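Local atomic coordinates of cytolethal distending toxin protein B (Haemophilus ducreyi, PDB entry 1SR4), a protein that probably acts as the DNase I-like, DNA-damaging subunit of a bacterial genotoxin that disturbs the host cell cycle. Residues 25-36 against 240-249. Sequence-based numbering, arbitrary orientation.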
ATOM      1  N   ILE B  25       6.931  -2.998  -3.051  1.00  8.18           N
ATOM      2  CA  ILE B  25       6.746  -2.222  -1.836  1.00  8.79           C
ATOM      3  C   ILE B  25       5.256  -2.258  -1.462  1.00 11.54           C
ATOM      4  O   ILE B  25       4.862  -2.931  -0.502  1.00 12.75           O
ATOM      5  CB  ILE B  25       7.197  -0.755  -2.024  1.00  8.20           C
ATOM      6  CG1 ILE B  25       8.715  -0.717  -2.237  1.00  9.26           C
ATOM      7  CG2 ILE B  25       6.776   0.113  -0.800  1.00  8.39           C
ATOM      8  CD1 ILE B  25       9.252   0.656  -2.610  1.00  8.49           C
ATOM      9  N   ASN B  26       4.414  -1.592  -2.252  1.00 10.87           N
ATOM     10  CA  ASN B  26       2.992  -1.516  -1.919  1.00  8.92           C
ATOM     11  C   ASN B  26       2.073  -2.705  -2.238  1.00 10.94           C
ATOM     12  O   ASN B  26       1.306  -3.144  -1.369  1.00  9.09           O
ATOM     13  CB  ASN B  26       2.406  -0.245  -2.528  1.00 10.42           C
ATOM     14  CG  ASN B  26       3.128   1.004  -2.060  1.00 10.56           C
ATOM     15  OD1 ASN B  26       3.713   1.732  -2.858  1.00  9.70           O
ATOM     16  ND2 ASN B  26       3.098   1.253  -0.757  1.00  8.63           N
ATOM     17  N   VAL B  27       2.112  -3.222  -3.464  1.00  9.15           N
ATOM     18  CA  VAL B  27       1.237  -4.352  -3.769  1.00  9.27           C
ATOM     19  C   VAL B  27       1.486  -5.516  -2.806  1.00  8.98           C
ATOM     20  O   VAL B  27       0.540  -6.126  -2.341  1.00  9.72           O
ATOM     21  CB  VAL B  27       1.393  -4.831  -5.221  1.00  9.35           C
ATOM     22  CG1 VAL B  27       0.537  -6.085  -5.459  1.00  6.35           C
ATOM     23  CG2 VAL B  27       0.937  -3.732  -6.168  1.00  7.83           C
ATOM     24  N   ARG B  28       2.746  -5.813  -2.487  1.00  9.07           N
ATOM     25  CA  ARG B  28       3.025  -6.896  -1.550  1.00 11.13           C
ATOM     26  C   ARG B  28       2.369  -6.630  -0.194  1.00  9.93           C
ATOM     27  O   ARG B  28       1.801  -7.526   0.411  1.00 10.01           O
ATOM     28  CB  ARG B  28       4.534  -7.080  -1.359  1.00 14.12           C
ATOM     29  CG  ARG B  28       5.287  -7.417  -2.643  1.00 19.74           C
ATOM     30  CD  ARG B  28       6.786  -7.582  -2.389  1.00 22.61           C
ATOM     31  NE  ARG B  28       7.034  -8.829  -1.707  1.00 26.85           N
ATOM     32  CZ  ARG B  28       7.587  -9.890  -2.268  1.00 22.85           C
ATOM     33  NH1 ARG B  28       7.979  -9.861  -3.529  1.00 26.43           N
ATOM     34  NH2 ARG B  28       7.692 -10.994  -1.568  1.00 26.72           N
ATOM     35  N   GLN B  29       2.441  -5.400   0.289  1.00  7.75           N
ATOM     36  CA  GLN B  29       1.829  -5.089   1.575  1.00  9.40           C
ATOM     37  C   GLN B  29       0.298  -5.172   1.547  1.00 10.61           C
ATOM     38  O   GLN B  29      -0.325  -5.540   2.550  1.00 10.07           O
ATOM     39  CB  GLN B  29       2.312  -3.700   2.060  1.00 11.71           C
ATOM     40  CG  GLN B  29       3.789  -3.719   2.502  1.00 11.32           C
ATOM     41  CD  GLN B  29       4.414  -2.335   2.738  1.00 15.30           C
ATOM     42  OE1 GLN B  29       3.711  -1.326   2.842  1.00 14.92           O
ATOM     43  NE2 GLN B  29       5.756  -2.296   2.842  1.00 14.77           N
ATOM     44  N   LEU B  30      -0.320  -4.860   0.410  1.00  9.03           N
ATOM     45  CA  LEU B  30      -1.781  -4.918   0.324  1.00 10.99           C
ATOM     46  C   LEU B  30      -2.296  -6.360   0.399  1.00 10.04           C
ATOM     47  O   LEU B  30      -3.440  -6.611   0.800  1.00  9.59           O
ATOM     48  CB  LEU B  30      -2.274  -4.270  -0.986  1.00  7.28           C
ATOM     49  CG  LEU B  30      -1.902  -2.789  -1.183  1.00 11.50           C
ATOM     50  CD1 LEU B  30      -2.485  -2.318  -2.511  1.00  9.14           C
ATOM     51  CD2 LEU B  30      -2.435  -1.915  -0.035  1.00  7.56           C
ATOM     52  N   LEU B  31      -1.451  -7.303   0.003  1.00  9.21           N
ATOM     53  CA  LEU B  31      -1.835  -8.717   0.004  1.00 11.97           C
ATOM     54  C   LEU B  31      -1.446  -9.524   1.251  1.00 12.28           C
ATOM     55  O   LEU B  31      -1.910 -10.642   1.429  1.00 14.52           O
ATOM     56  CB  LEU B  31      -1.217  -9.400  -1.225  1.00 10.30           C
ATOM     57  CG  LEU B  31      -1.654  -8.864  -2.592  1.00 12.28           C
ATOM     58  CD1 LEU B  31      -0.639  -9.256  -3.668  1.00 12.63           C
ATOM     59  CD2 LEU B  31      -3.036  -9.392  -2.919  1.00 13.41           C
ATOM     60  N   SER B  32      -0.605  -8.980   2.118  1.00 15.09           N
ATOM     61  CA  SER B  32      -0.176  -9.777   3.263  1.00 16.44           C
ATOM     62  C   SER B  32      -0.956  -9.646   4.549  1.00 16.40           C
ATOM     63  O   SER B  32      -1.842  -8.800   4.683  1.00 15.50           O
ATOM     64  CB  SER B  32       1.302  -9.534   3.547  1.00 16.44           C
ATOM     65  OG  SER B  32       1.538  -8.189   3.846  1.00 18.84           O
ATOM     66  N   GLY B  33      -0.621 -10.527   5.488  1.00 16.48           N
ATOM     67  CA  GLY B  33      -1.257 -10.508   6.784  1.00 16.22           C
ATOM     68  C   GLY B  33      -2.677 -11.013   6.762  1.00 17.02           C
ATOM     69  O   GLY B  33      -3.229 -11.307   5.706  1.00 16.84           O
ATOM     70  N   GLU B  34      -3.255 -11.111   7.954  1.00 18.18           N
ATOM     71  CA  GLU B  34      -4.624 -11.565   8.164  1.00 19.53           C
ATOM     72  C   GLU B  34      -5.648 -10.695   7.445  1.00 17.95           C
ATOM     73  O   GLU B  34      -6.723 -11.171   7.090  1.00 16.45           O
ATOM     74  CB  GLU B  34      -4.952 -11.543   9.671  1.00 24.10           C
ATOM     75  CG  GLU B  34      -4.670 -12.838  10.444  1.00 31.51           C
ATOM     76  CD  GLU B  34      -4.861 -12.669  11.961  1.00 35.53           C
ATOM     77  OE1 GLU B  34      -5.789 -11.941  12.366  1.00 36.84           O
ATOM     78  OE2 GLU B  34      -4.089 -13.268  12.749  1.00 39.59           O
ATOM     79  N   GLN B  35      -5.335  -9.414   7.256  1.00 15.99           N
ATOM     80  CA  GLN B  35      -6.277  -8.496   6.614  1.00 15.86           C
ATOM     81  C   GLN B  35      -5.938  -8.175   5.152  1.00 14.35           C
ATOM     82  O   GLN B  35      -6.511  -7.267   4.556  1.00 13.87           O
ATOM     83  CB  GLN B  35      -6.368  -7.205   7.436  1.00 14.84           C
ATOM     84  CG  GLN B  35      -6.734  -7.462   8.919  1.00 19.23           C
ATOM     85  CD  GLN B  35      -6.690  -6.206   9.798  1.00 19.48           C
ATOM     86  OE1 GLN B  35      -7.665  -5.467   9.896  1.00 22.24           O
ATOM     87  NE2 GLN B  35      -5.550  -5.965  10.431  1.00 18.37           N
ATOM     88  N   GLY B  36      -5.011  -8.929   4.581  1.00 14.24           N
ATOM     89  CA  GLY B  36      -4.616  -8.715   3.195  1.00 13.55           C
ATOM     90  C   GLY B  36      -5.765  -8.993   2.249  1.00 14.14           C
ATOM     91  O   GLY B  36      -6.650  -9.794   2.555  1.00 14.72           O
ATOM     92  N   MET B 240      -7.240   1.758   2.415  1.00 11.60           N
ATOM     93  CA  MET B 240      -6.653   0.567   3.047  1.00 10.64           C
ATOM     94  C   MET B 240      -5.363   0.881   3.810  1.00 10.30           C
ATOM     95  O   MET B 240      -4.326   0.247   3.606  1.00  7.82           O
ATOM     96  CB  MET B 240      -6.374  -0.510   1.986  1.00 10.99           C
ATOM     97  CG  MET B 240      -6.057  -1.887   2.578  1.00 12.10           C
ATOM     98  SD  MET B 240      -6.060  -3.097   1.267  1.00 10.87           S
ATOM     99  CE  MET B 240      -6.590  -4.570   2.127  1.00 10.39           C
ATOM    100  N   LEU B 241      -5.451   1.835   4.725  1.00 10.99           N
ATOM    101  CA  LEU B 241      -4.283   2.272   5.466  1.00 12.33           C
ATOM    102  C   LEU B 241      -3.757   1.272   6.469  1.00 12.14           C
ATOM    103  O   LEU B 241      -2.601   1.353   6.869  1.00 12.41           O
ATOM    104  CB  LEU B 241      -4.584   3.605   6.147  1.00 13.05           C
ATOM    105  CG  LEU B 241      -5.109   4.710   5.221  1.00 15.33           C
ATOM    106  CD1 LEU B 241      -5.473   5.930   6.056  1.00 14.63           C
ATOM    107  CD2 LEU B 241      -4.066   5.063   4.167  1.00 14.24           C
ATOM    108  N   ASN B 242      -4.591   0.320   6.874  1.00 12.94           N
ATOM    109  CA  ASN B 242      -4.158  -0.689   7.838  1.00 12.64           C
ATOM    110  C   ASN B 242      -3.104  -1.646   7.255  1.00 12.19           C
ATOM    111  O   ASN B 242      -2.451  -2.387   7.992  1.00 10.54           O
ATOM    112  CB  ASN B 242      -5.373  -1.469   8.354  1.00 13.37           C
ATOM    113  CG  ASN B 242      -6.189  -2.083   7.247  1.00 13.48           C
ATOM    114  OD1 ASN B 242      -6.597  -1.405   6.303  1.00 12.75           O
ATOM    115  ND2 ASN B 242      -6.444  -3.376   7.360  1.00 15.62           N
ATOM    116  N   GLN B 243      -2.922  -1.604   5.938  1.00 10.21           N
ATOM    117  CA  GLN B 243      -1.953  -2.478   5.287  1.00 11.16           C
ATOM    118  C   GLN B 243      -0.571  -1.845   5.036  1.00 13.02           C
ATOM    119  O   GLN B 243       0.414  -2.568   4.839  1.00 12.89           O
ATOM    120  CB  GLN B 243      -2.515  -2.969   3.954  1.00 10.95           C
ATOM    121  CG  GLN B 243      -3.666  -3.964   4.062  1.00 11.15           C
ATOM    122  CD  GLN B 243      -3.319  -5.200   4.885  1.00 14.87           C
ATOM    123  OE1 GLN B 243      -3.678  -5.292   6.055  1.00 15.29           O
ATOM    124  NE2 GLN B 243      -2.616  -6.154   4.272  1.00 14.80           N
ATOM    125  N   LEU B 244      -0.491  -0.516   5.102  1.00 10.61           N
ATOM    126  CA  LEU B 244       0.756   0.195   4.813  1.00 11.89           C
ATOM    127  C   LEU B 244       1.858   0.163   5.880  1.00 10.71           C
ATOM    128  O   LEU B 244       1.589   0.266   7.074  1.00 10.01           O
ATOM    129  CB  LEU B 244       0.431   1.654   4.453  1.00 11.76           C
ATOM    130  CG  LEU B 244      -0.728   1.832   3.463  1.00 15.52           C
ATOM    131  CD1 LEU B 244      -0.894   3.302   3.123  1.00 16.60           C
ATOM    132  CD2 LEU B 244      -0.462   1.039   2.191  1.00 18.63           C
ATOM    133  N   ARG B 245       3.098   0.016   5.417  1.00  9.54           N
ATOM    134  CA  ARG B 245       4.286   0.002   6.279  1.00  9.44           C
ATOM    135  C   ARG B 245       5.345   0.841   5.552  1.00  9.57           C
ATOM    136  O   ARG B 245       6.498   0.876   5.953  1.00  6.03           O
ATOM    137  CB  ARG B 245       4.820  -1.419   6.427  1.00 11.56           C
ATOM    138  CG  ARG B 245       3.759  -2.476   6.772  1.00 13.15           C
ATOM    139  CD  ARG B 245       3.280  -2.346   8.197  1.00 13.10           C
ATOM    140  NE  ARG B 245       2.417  -3.475   8.588  1.00 13.13           N
ATOM    141  CZ  ARG B 245       1.084  -3.438   8.594  1.00 13.78           C
ATOM    142  NH1 ARG B 245       0.436  -2.332   8.228  1.00  9.46           N
ATOM    143  NH2 ARG B 245       0.393  -4.505   8.978  1.00 11.18           N
ATOM    144  N   SER B 246       4.917   1.521   4.484  1.00  9.16           N
ATOM    145  CA  SER B 246       5.797   2.322   3.633  1.00 10.96           C
ATOM    146  C   SER B 246       5.065   3.476   2.966  1.00 11.25           C
ATOM    147  O   SER B 246       3.842   3.563   3.005  1.00 11.72           O
ATOM    148  CB  SER B 246       6.333   1.466   2.473  1.00 10.53           C
ATOM    149  OG  SER B 246       7.102   0.356   2.910  1.00 17.44           O
ATOM    150  N   GLN B 247       5.843   4.331   2.312  1.00  9.75           N
ATOM    151  CA  GLN B 247       5.292   5.417   1.519  1.00  8.65           C
ATOM    152  C   GLN B 247       4.445   4.721   0.432  1.00  9.03           C
ATOM    153  O   GLN B 247       4.764   3.591   0.010  1.00  7.19           O
ATOM    154  CB  GLN B 247       6.435   6.179   0.841  1.00  9.08           C
ATOM    155  CG  GLN B 247       6.037   7.070  -0.340  1.00 10.55           C
ATOM    156  CD  GLN B 247       5.136   8.219   0.072  1.00 11.51           C
ATOM    157  OE1 GLN B 247       4.094   8.009   0.712  1.00 14.67           O
ATOM    158  NE2 GLN B 247       5.523   9.444  -0.295  1.00  7.90           N
ATOM    159  N   ILE B 248       3.358   5.365   0.011  1.00  7.23           N
ATOM    160  CA  ILE B 248       2.523   4.837  -1.070  1.00  9.12           C
ATOM    161  C   ILE B 248       3.202   5.426  -2.293  1.00  9.89           C
ATOM    162  O   ILE B 248       3.290   6.648  -2.420  1.00  6.60           O
ATOM    163  CB  ILE B 248       1.063   5.339  -0.977  1.00 12.28           C
ATOM    164  CG1 ILE B 248       0.430   4.830   0.318  1.00 15.34           C
ATOM    165  CG2 ILE B 248       0.239   4.807  -2.168  1.00 12.86           C
ATOM    166  CD1 ILE B 248      -1.052   5.127   0.425  1.00 20.63           C
ATOM    167  N   THR B 249       3.695   4.561  -3.180  1.00  9.47           N
ATOM    168  CA  THR B 249       4.447   5.016  -4.343  1.00  9.77           C
ATOM    169  C   THR B 249       3.707   5.517  -5.592  1.00  9.95           C
ATOM    170  O   THR B 249       4.240   5.456  -6.706  1.00  9.74           O
ATOM    171  CB  THR B 249       5.475   3.940  -4.762  1.00  7.25           C
ATOM    172  OG1 THR B 249       4.795   2.727  -5.101  1.00  7.37           O
ATOM    173  CG2 THR B 249       6.432   3.658  -3.621  1.00  6.98           C
TER
HETATM  174  O   HOH W   1       0.671  -5.026   5.205  1.00 14.65           O
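Two donors of Thr249 grip the amide oxygen of Asn26: the hydroxyl OG1 lies 2.7 Å from OD1, almost straight out along the C=O, and the backbone N reaches the same OD1 at 2.8 Å, tilted from the carbonyl plane. In this DNase I-like fold, helix 20-31 covers one face of the larger sheet, and the loop linking strands 235-239 and 255-259 runs beside it; asparagine suits the seam, offering a donor and an acceptor to a chain in irregular conformation. At the other end of the amide, Asn26 ND2 donates to Gln247 O at 3.0 Å, with the acceptor in the amide plane, so three bonds fix the rotation of the group. Thr249 can join in because OG1 sits between its own backbone N and carbonyl carbon (chi1 60°), turned to the helix.

One turn on, Gln29 also uses both ends of its amide, with an extended side chain: NE2 makes a nearly straight bond (167°) to Ser246 OG, while OE1 accepts from Arg245 N, which stands above the carbonyl plane. Beside these amides, Ile25 CG2 packs on Ser246 CB at 3.6 Å. Arg245 curls back, its NH1 holding Asn242 O and Leu244 O, while NH2 bonds to Ser58 of the CdtA chain. The apolar side is formed by Leu30 CD2, 4.0 Å from Met240 SD and also against Leu244 CD2; Leu30 further touches Leu40 of the sheet.

Near the end of the helix, a glutamine amide supplies donors to two carbonyls, those of Gln29 and Ser32. Gln243, bent at chi2 (-56°), brings NE2 to Ser32 O at 2.8 Å and, by a weak bond, to Gln29 O, 2.9 Å from NE2.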